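Local coordinates for uncharacterized protein Atu1656/AGR_C_3050 (Agrobacterium tumefaciens, PDB 2OJH), which is of unknown function but belongs to the TolB family and folds as a six-bladed beta-propeller, at residues A[217-222]-A[233-238]; A[249-254]-A[263-268]. All blocks are in the same frame, centred on the assembly; numbering follows the deposited sequence.

Contact 1 (A[217-222]-A[233-238])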
ATOM      1  N   TYR A 217       1.000 -17.139 -10.243  1.00 35.12           N
ATOM      2  CA  TYR A 217       1.245 -15.715 -10.508  1.00 35.37           C
ATOM      3  C   TYR A 217       2.232 -15.156  -9.519  1.00 34.42           C
ATOM      4  O   TYR A 217       2.591 -15.833  -8.564  1.00 33.74           O
ATOM      5  CB  TYR A 217      -0.050 -14.906 -10.384  1.00 36.72           C
ATOM      6  CG  TYR A 217      -1.124 -15.360 -11.340  1.00 38.64           C
ATOM      7  CD1 TYR A 217      -0.933 -15.277 -12.723  1.00 37.09           C
ATOM      8  CD2 TYR A 217      -2.323 -15.884 -10.865  1.00 41.21           C
ATOM      9  CE1 TYR A 217      -1.905 -15.702 -13.602  1.00 42.02           C
ATOM     10  CE2 TYR A 217      -3.321 -16.312 -11.752  1.00 41.10           C
ATOM     11  CZ  TYR A 217      -3.097 -16.213 -13.117  1.00 41.89           C
ATOM     12  OH  TYR A 217      -4.055 -16.648 -14.016  1.00 43.03           O
ATOM     13  N   GLY A 218       2.689 -13.929  -9.777  1.00 33.37           N
ATOM     14  CA  GLY A 218       3.387 -13.132  -8.759  1.00 33.06           C
ATOM     15  C   GLY A 218       2.377 -12.198  -8.097  1.00 33.58           C
ATOM     16  O   GLY A 218       1.773 -11.347  -8.757  1.00 33.14           O
ATOM     17  N   ASP A 219       2.226 -12.335  -6.780  1.00 33.00           N
ATOM     18  CA  ASP A 219       1.086 -11.787  -6.071  1.00 32.24           C
ATOM     19  C   ASP A 219       1.698 -10.683  -5.270  1.00 32.12           C
ATOM     20  O   ASP A 219       2.727 -10.896  -4.619  1.00 31.24           O
ATOM     21  CB  ASP A 219       0.460 -12.880  -5.171  1.00 32.38           C
ATOM     22  CG  ASP A 219      -0.229 -13.997  -5.966  1.00 34.31           C
ATOM     23  OD1 ASP A 219      -0.706 -13.722  -7.078  1.00 31.93           O
ATOM     24  OD2 ASP A 219      -0.335 -15.138  -5.464  1.00 32.92           O
ATOM     25  N   TRP A 220       1.086  -9.489  -5.314  1.00 32.45           N
ATOM     26  CA  TRP A 220       1.736  -8.300  -4.813  1.00 32.83           C
ATOM     27  C   TRP A 220       0.712  -7.428  -4.084  1.00 33.70           C
ATOM     28  O   TRP A 220      -0.500  -7.533  -4.315  1.00 34.97           O
ATOM     29  CB  TRP A 220       2.303  -7.513  -6.011  1.00 33.02           C
ATOM     30  CG  TRP A 220       3.683  -7.982  -6.502  1.00 32.88           C
ATOM     31  CD1 TRP A 220       3.966  -8.963  -7.423  1.00 33.66           C
ATOM     32  CD2 TRP A 220       4.928  -7.453  -6.074  1.00 33.00           C
ATOM     33  NE1 TRP A 220       5.352  -9.067  -7.589  1.00 33.38           N
ATOM     34  CE2 TRP A 220       5.946  -8.144  -6.743  1.00 35.53           C
ATOM     35  CE3 TRP A 220       5.284  -6.450  -5.140  1.00 35.06           C
ATOM     36  CZ2 TRP A 220       7.302  -7.865  -6.523  1.00 34.03           C
ATOM     37  CZ3 TRP A 220       6.624  -6.187  -4.927  1.00 34.53           C
ATOM     38  CH2 TRP A 220       7.612  -6.875  -5.623  1.00 35.16           C
ATOM     39  N   PHE A 221       1.181  -6.548  -3.221  1.00 36.09           N
ATOM     40  CA  PHE A 221       0.303  -5.564  -2.617  1.00 35.73           C
ATOM     41  C   PHE A 221      -0.906  -6.119  -1.831  1.00 36.94           C
ATOM     42  O   PHE A 221      -2.037  -5.658  -2.053  1.00 38.63           O
ATOM     43  CB  PHE A 221      -0.211  -4.553  -3.675  1.00 36.70           C
ATOM     44  CG  PHE A 221       0.788  -4.212  -4.749  1.00 38.05           C
ATOM     45  CD1 PHE A 221       2.015  -3.587  -4.430  1.00 36.05           C
ATOM     46  CD2 PHE A 221       0.495  -4.499  -6.083  1.00 38.13           C
ATOM     47  CE1 PHE A 221       2.966  -3.307  -5.439  1.00 36.86           C
ATOM     48  CE2 PHE A 221       1.430  -4.209  -7.109  1.00 39.95           C
ATOM     49  CZ  PHE A 221       2.665  -3.614  -6.789  1.00 36.56           C
ATOM     50  N   PRO A 222      -0.696  -7.069  -0.891  1.00 37.37           N
ATOM     51  CA  PRO A 222      -1.857  -7.490  -0.065  1.00 37.39           C
ATOM     52  C   PRO A 222      -2.386  -6.405   0.880  1.00 38.54           C
ATOM     53  O   PRO A 222      -1.603  -5.756   1.625  1.00 38.74           O
ATOM     54  CB  PRO A 222      -1.313  -8.725   0.691  1.00 38.02           C
ATOM     55  CG  PRO A 222       0.191  -8.477   0.786  1.00 35.79           C
ATOM     56  CD  PRO A 222       0.527  -7.834  -0.550  1.00 36.31           C
ATOM     57  N   PHE A 233      -5.513  -7.880  -3.703  1.00 34.26           N
ATOM     58  CA  PHE A 233      -4.113  -7.908  -4.095  1.00 34.40           C
ATOM     59  C   PHE A 233      -4.065  -7.945  -5.617  1.00 34.31           C
ATOM     60  O   PHE A 233      -5.110  -8.051  -6.260  1.00 33.18           O
ATOM     61  CB  PHE A 233      -3.340  -9.081  -3.438  1.00 34.53           C
ATOM     62  CG  PHE A 233      -3.798 -10.465  -3.874  1.00 35.14           C
ATOM     63  CD1 PHE A 233      -4.894 -11.053  -3.275  1.00 35.43           C
ATOM     64  CD2 PHE A 233      -3.081 -11.192  -4.816  1.00 34.83           C
ATOM     65  CE1 PHE A 233      -5.306 -12.340  -3.649  1.00 34.70           C
ATOM     66  CE2 PHE A 233      -3.510 -12.479  -5.220  1.00 33.24           C
ATOM     67  CZ  PHE A 233      -4.611 -13.031  -4.636  1.00 32.66           C
ATOM     68  N   VAL A 234      -2.875  -7.762  -6.185  1.00 34.14           N
ATOM     69  CA  VAL A 234      -2.692  -7.809  -7.639  1.00 34.50           C
ATOM     70  C   VAL A 234      -1.888  -9.055  -8.013  1.00 35.00           C
ATOM     71  O   VAL A 234      -0.912  -9.362  -7.342  1.00 35.38           O
ATOM     72  CB  VAL A 234      -1.915  -6.596  -8.120  1.00 35.58           C
ATOM     73  CG1 VAL A 234      -1.538  -6.715  -9.601  1.00 31.64           C
ATOM     74  CG2 VAL A 234      -2.715  -5.299  -7.880  1.00 34.28           C
ATOM     75  N   SER A 235      -2.259  -9.727  -9.102  1.00 35.11           N
ATOM     76  CA  SER A 235      -1.499 -10.863  -9.662  1.00 36.02           C
ATOM     77  C   SER A 235      -0.909 -10.492 -11.024  1.00 35.44           C
ATOM     78  O   SER A 235      -1.653 -10.170 -11.956  1.00 35.05           O
ATOM     79  CB  SER A 235      -2.395 -12.093  -9.852  1.00 36.77           C
ATOM     80  OG  SER A 235      -2.610 -12.760  -8.611  1.00 39.81           O
ATOM     81  N   TYR A 236       0.421 -10.513 -11.135  1.00 35.11           N
ATOM     82  CA  TYR A 236       1.089 -10.322 -12.416  1.00 35.78           C
ATOM     83  C   TYR A 236       1.250 -11.686 -13.059  1.00 36.78           C
ATOM     84  O   TYR A 236       1.196 -12.684 -12.354  1.00 36.89           O
ATOM     85  CB  TYR A 236       2.485  -9.820 -12.186  1.00 35.64           C
ATOM     86  CG  TYR A 236       2.641  -8.372 -11.791  1.00 33.93           C
ATOM     87  CD1 TYR A 236       2.840  -7.379 -12.759  1.00 34.22           C
ATOM     88  CD2 TYR A 236       2.642  -8.010 -10.473  1.00 35.20           C
ATOM     89  CE1 TYR A 236       3.041  -6.031 -12.384  1.00 31.86           C
ATOM     90  CE2 TYR A 236       2.829  -6.670 -10.095  1.00 34.09           C
ATOM     91  CZ  TYR A 236       3.036  -5.694 -11.074  1.00 35.69           C
ATOM     92  OH  TYR A 236       3.253  -4.347 -10.708  1.00 36.02           O
ATOM     93  N   ASP A 237       1.490 -11.748 -14.369  1.00 38.76           N
ATOM     94  CA  ASP A 237       1.931 -13.009 -14.963  1.00 40.53           C
ATOM     95  C   ASP A 237       3.220 -13.497 -14.279  1.00 41.24           C
ATOM     96  O   ASP A 237       4.006 -12.703 -13.741  1.00 42.12           O
ATOM     97  CB  ASP A 237       2.114 -12.898 -16.486  1.00 40.90           C
ATOM     98  CG  ASP A 237       0.812 -12.551 -17.226  1.00 42.47           C
ATOM     99  OD1 ASP A 237      -0.304 -12.641 -16.641  1.00 42.84           O
ATOM    100  OD2 ASP A 237       0.916 -12.166 -18.412  1.00 44.65           O
ATOM    101  N   ALA A 238       3.376 -14.809 -14.253  1.00 42.64           N
ATOM    102  CA  ALA A 238       4.490 -15.505 -13.599  1.00 43.90           C
ATOM    103  C   ALA A 238       5.849 -15.118 -14.168  1.00 44.62           C
ATOM    104  O   ALA A 238       6.818 -14.982 -13.417  1.00 44.99           O
ATOM    105  CB  ALA A 238       4.293 -17.018 -13.740  1.00 44.16           C
TER
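Tyr236 and Trp220 meet across two antiparallel strands, on the side of the sheet that Val234 shares. Tyr236 can be followed outward from the backbone. Its CB passes the carbonyl O of Gly218 at 3.8 Å. CG stands anti to the carbonyl carbon (chi1 -75°), beside the backbone N; beyond it the ring meets the indole, where CD2 lies 3.5 Å from Trp220 CD1 and CE2 is close to Trp220 CG and CD1. The edge of Tyr236 is directed, offset, at the face of the five-membered ring of Trp220, with the planes 80° apart. At the tip, OH comes 4.0 Å from Phe221 CZ, near the plane of that ring, and is hydrogen-bonded to the carbonyl of Pro244. A tyrosine suits this place because its ring packs against aromatics while its hydroxyl has a polar partner; the broad indole takes Tyr236 and also stacks with His243. Gly218 contributes backbone alone: Tyr236 N donates to Gly218 O at 2.9 Å, and the reciprocal bond from Gly218 N to Tyr236 O is longer and more bent.

The other side of the sheet is more polar. Ser235 OG, a short hydroxyl donor, gives its proton to buried Asp219 OD1 at 2.6 Å, nearly in line with the carboxylate C-O bond, and the edge of the Phe233 ring brings CE2 to 3.6 Å from the same Asp219 OD1. Asp219 OD2 turns to the hydroxyls of Thr213 and Ser215, so both oxygens are held.

Strand 217-224 is the edge strand on the inner, channel side of its four-stranded blade, and its side chains touch strands 186-191 and 198-203 of the preceding blade; strand 230-237 pairs on its other side with strand 247-255.

Contact 2 (A[249-254]-A[263-268])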
ATOM      1  N   VAL A 249      -2.606  -6.891 -15.749  1.00 36.94           N
ATOM      2  CA  VAL A 249      -2.663  -7.605 -14.458  1.00 37.33           C
ATOM      3  C   VAL A 249      -4.114  -8.005 -14.068  1.00 37.59           C
ATOM      4  O   VAL A 249      -5.052  -7.763 -14.833  1.00 37.17           O
ATOM      5  CB  VAL A 249      -1.963  -6.838 -13.301  1.00 36.85           C
ATOM      6  CG1 VAL A 249      -0.496  -6.543 -13.654  1.00 35.95           C
ATOM      7  CG2 VAL A 249      -2.713  -5.539 -12.914  1.00 36.31           C
ATOM      8  N   ARG A 250      -4.255  -8.660 -12.911  1.00 37.29           N
ATOM      9  CA  ARG A 250      -5.545  -9.074 -12.366  0.50 37.06           C
ATOM     10  C   ARG A 250      -5.644  -8.514 -10.957  1.00 36.72           C
ATOM     11  O   ARG A 250      -4.696  -8.637 -10.196  1.00 37.21           O
ATOM     12  CB  ARG A 250      -5.632 -10.601 -12.292  0.50 36.79           C
ATOM     13  CG  ARG A 250      -5.563 -11.332 -13.630  0.50 37.39           C
ATOM     14  CD  ARG A 250      -5.374 -12.843 -13.433  0.50 37.59           C
ATOM     15  NE  ARG A 250      -5.757 -13.628 -14.610  0.50 38.91           N
ATOM     16  CZ  ARG A 250      -4.965 -13.895 -15.649  0.50 39.31           C
ATOM     17  NH1 ARG A 250      -3.719 -13.432 -15.692  0.50 38.54           N
ATOM     18  NH2 ARG A 250      -5.424 -14.629 -16.657  0.50 38.42           N
ATOM     19  N   VAL A 251      -6.768  -7.888 -10.619  1.00 36.47           N
ATOM     20  CA  VAL A 251      -7.036  -7.478  -9.247  1.00 36.52           C
ATOM     21  C   VAL A 251      -7.821  -8.652  -8.646  1.00 36.59           C
ATOM     22  O   VAL A 251      -8.883  -9.035  -9.158  1.00 35.84           O
ATOM     23  CB  VAL A 251      -7.791  -6.133  -9.177  1.00 36.90           C
ATOM     24  CG1 VAL A 251      -8.202  -5.782  -7.737  1.00 37.88           C
ATOM     25  CG2 VAL A 251      -6.922  -5.001  -9.769  1.00 36.67           C
ATOM     26  N   GLN A 252      -7.254  -9.235  -7.589  1.00 35.67           N
ATOM     27  CA  GLN A 252      -7.764 -10.438  -6.996  1.00 35.97           C
ATOM     28  C   GLN A 252      -8.316 -10.174  -5.621  1.00 35.21           C
ATOM     29  O   GLN A 252      -7.933  -9.206  -4.961  1.00 35.11           O
ATOM     30  CB  GLN A 252      -6.641 -11.465  -6.827  1.00 36.28           C
ATOM     31  CG  GLN A 252      -5.843 -11.759  -8.059  1.00 38.25           C
ATOM     32  CD  GLN A 252      -6.568 -12.683  -8.973  1.00 41.10           C
ATOM     33  OE1 GLN A 252      -7.252 -12.236  -9.875  1.00 45.44           O
ATOM     34  NE2 GLN A 252      -6.461 -13.984  -8.731  1.00 42.31           N
ATOM     35  N   LEU A 253      -9.185 -11.081  -5.181  1.00 35.24           N
ATOM     36  CA  LEU A 253      -9.729 -11.042  -3.834  1.00 35.86           C
ATOM     37  C   LEU A 253      -9.756 -12.470  -3.304  1.00 35.79           C
ATOM     38  O   LEU A 253      -9.986 -13.429  -4.073  1.00 35.27           O
ATOM     39  CB  LEU A 253     -11.153 -10.461  -3.840  1.00 36.32           C
ATOM     40  CG  LEU A 253     -11.778  -9.984  -2.518  1.00 35.41           C
ATOM     41  CD1 LEU A 253     -11.164  -8.705  -2.086  1.00 32.58           C
ATOM     42  CD2 LEU A 253     -13.319  -9.788  -2.624  1.00 36.10           C
HETATM   43  N   MSE A 254      -9.507 -12.602  -2.001  1.00 36.12           N
HETATM   44  CA  MSE A 254      -9.605 -13.892  -1.310  1.00 38.42           C
HETATM   45  C   MSE A 254      -9.984 -13.721   0.164  1.00 37.40           C
HETATM   46  O   MSE A 254      -9.906 -12.617   0.710  1.00 37.10           O
HETATM   47  CB  MSE A 254      -8.259 -14.600  -1.386  1.00 37.78           C
HETATM   48  CG  MSE A 254      -7.187 -13.853  -0.607  1.00 38.33           C
HETATM   49 SE   MSE A 254      -5.418 -14.620  -0.889  1.00 45.79          SE
HETATM   50  CE  MSE A 254      -4.372 -13.204  -0.060  1.00 35.33           C
ATOM     51  N   THR A 263     -10.834 -13.453  -9.324  1.00 36.15           N
ATOM     52  CA  THR A 263     -10.464 -12.240 -10.064  1.00 35.97           C
ATOM     53  C   THR A 263     -11.637 -11.284 -10.039  1.00 35.27           C
ATOM     54  O   THR A 263     -12.726 -11.601 -10.517  1.00 35.18           O
ATOM     55  CB  THR A 263     -10.076 -12.573 -11.521  1.00 36.46           C
ATOM     56  OG1 THR A 263      -8.979 -13.490 -11.493  1.00 39.63           O
ATOM     57  CG2 THR A 263      -9.636 -11.328 -12.273  1.00 36.29           C
ATOM     58  N   LEU A 264     -11.444 -10.120  -9.437  1.00 33.42           N
ATOM     59  CA  LEU A 264     -12.477  -9.110  -9.451  1.00 33.06           C
ATOM     60  C   LEU A 264     -12.551  -8.490 -10.850  1.00 34.83           C
ATOM     61  O   LEU A 264     -13.632  -8.404 -11.433  1.00 35.13           O
ATOM     62  CB  LEU A 264     -12.189  -8.039  -8.381  1.00 32.65           C
ATOM     63  CG  LEU A 264     -12.257  -8.601  -6.970  1.00 31.47           C
ATOM     64  CD1 LEU A 264     -11.993  -7.435  -5.946  1.00 30.40           C
ATOM     65  CD2 LEU A 264     -13.585  -9.298  -6.661  1.00 30.23           C
ATOM     66  N   PHE A 265     -11.414  -8.056 -11.405  1.00 35.27           N
ATOM     67  CA  PHE A 265     -11.393  -7.552 -12.784  1.00 35.58           C
ATOM     68  C   PHE A 265      -9.961  -7.593 -13.332  1.00 35.31           C
ATOM     69  O   PHE A 265      -9.024  -7.649 -12.557  1.00 33.92           O
ATOM     70  CB  PHE A 265     -11.967  -6.131 -12.854  1.00 35.02           C
ATOM     71  CG  PHE A 265     -11.480  -5.222 -11.754  1.00 36.12           C
ATOM     72  CD1 PHE A 265     -12.174  -5.153 -10.552  1.00 36.75           C
ATOM     73  CD2 PHE A 265     -10.341  -4.435 -11.925  1.00 34.42           C
ATOM     74  CE1 PHE A 265     -11.736  -4.305  -9.523  1.00 35.41           C
ATOM     75  CE2 PHE A 265      -9.899  -3.578 -10.911  1.00 34.96           C
ATOM     76  CZ  PHE A 265     -10.597  -3.532  -9.708  1.00 35.75           C
ATOM     77  N   ASP A 266      -9.827  -7.626 -14.667  1.00 35.54           N
ATOM     78  CA  ASP A 266      -8.554  -7.360 -15.345  1.00 36.43           C
ATOM     79  C   ASP A 266      -8.276  -5.865 -15.313  1.00 37.16           C
ATOM     80  O   ASP A 266      -9.201  -5.050 -15.227  1.00 37.61           O
ATOM     81  CB  ASP A 266      -8.604  -7.779 -16.790  1.00 36.71           C
ATOM     82  CG  ASP A 266      -8.773  -9.282 -16.963  1.00 38.33           C
ATOM     83  OD1 ASP A 266      -8.481 -10.038 -16.018  1.00 38.71           O
ATOM     84  OD2 ASP A 266      -9.202  -9.699 -18.057  1.00 43.89           O
ATOM     85  N   LEU A 267      -7.010  -5.505 -15.428  1.00 37.19           N
ATOM     86  CA  LEU A 267      -6.619  -4.109 -15.324  1.00 37.22           C
ATOM     87  C   LEU A 267      -5.275  -3.869 -16.023  1.00 37.21           C
ATOM     88  O   LEU A 267      -4.380  -4.729 -16.014  1.00 36.82           O
ATOM     89  CB  LEU A 267      -6.563  -3.694 -13.858  1.00 37.75           C
ATOM     90  CG  LEU A 267      -6.004  -2.323 -13.520  1.00 38.95           C
ATOM     91  CD1 LEU A 267      -6.842  -1.622 -12.474  1.00 43.18           C
ATOM     92  CD2 LEU A 267      -4.576  -2.442 -13.015  1.00 43.05           C
ATOM     93  N   PHE A 268      -5.150  -2.697 -16.636  1.00 36.75           N
ATOM     94  CA  PHE A 268      -3.884  -2.274 -17.187  1.00 36.16           C
ATOM     95  C   PHE A 268      -3.236  -1.402 -16.129  1.00 35.80           C
ATOM     96  O   PHE A 268      -3.778  -0.349 -15.727  1.00 34.73           O
ATOM     97  CB  PHE A 268      -4.072  -1.523 -18.497  1.00 35.56           C
ATOM     98  CG  PHE A 268      -2.776  -1.157 -19.154  1.00 36.23           C
ATOM     99  CD1 PHE A 268      -2.069  -2.103 -19.887  1.00 34.26           C
ATOM    100  CD2 PHE A 268      -2.256   0.114 -19.015  1.00 34.27           C
ATOM    101  CE1 PHE A 268      -0.872  -1.782 -20.487  1.00 36.03           C
ATOM    102  CE2 PHE A 268      -1.042   0.456 -19.610  1.00 35.41           C
ATOM    103  CZ  PHE A 268      -0.352  -0.495 -20.348  1.00 35.74           C
TER
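Val249 and Leu267 form a hydrogen-bonded antiparallel pair, with Val249 N donating to Leu267 O at 2.8 Å, and the segment axes run at 168°. Val251 and Phe265 pair in the same way, but there the register slips by one: Val251 N donates to Phe265 O while Val251 O accepts from Leu264 N, 2.8 Å away. Leu264 and Phe265 thus both face Val251 in a classic beta bulge, and Gln252 is brought opposite Thr263.

On the apolar side, branched Val251 lies alongside Phe265, pointing the same way. Its CB lies over one face of the ring, offset toward the rim, 4.0 Å from the centroid and 22° off the normal, a CH-pi contact, and Val251 CG2 comes 3.5 Å from Phe265 CE2. Farther along, Val249 CG2 touches Leu267 CD2 at 3.6 Å, these two side chains also side by side.

Polar residues take the opposite side. The Gln252 chain bends at chi2 (-79°), which places CD; OE1 then faces the neighbouring strand, where Thr263 OG1 donates to it at 2.7 Å, in the amide plane on a lone pair. Glutamine has the length to make this crossing, and threonine supplies a short donor on a beta-branched frame.

This hairpin ends its blade: strand 262-267 is outermost, while strand 247-255 has strand 230-237 on its inner flank. Strand 285-291 lies against the apolar side, with Phe286 touching Val251 and Leu264, and Phe265 meets the rings of Tyr288 and Phe27.

From the N terminus, the chain reaches these segments after strands 22-28 and 33-40 and four complete four-stranded blades. Contact 1 closes the first hairpin of this blade when 233-238 returns along 217-222; the chain then loops back as strand 247-255, and contact 2 closes its second hairpin through 263-268. The two closures follow in series, neither nesting nor crossing. They adjoin through the central pair of strands, where Phe233 O and Gln252 N, 2.8 Å apart, probably share a hydrogen bond, as do Ser235 N and Arg250 O. Together they order one blade as a four-stranded antiparallel meander, with the preceding blade beside contact 1 and strand 285-291 beside contact 2.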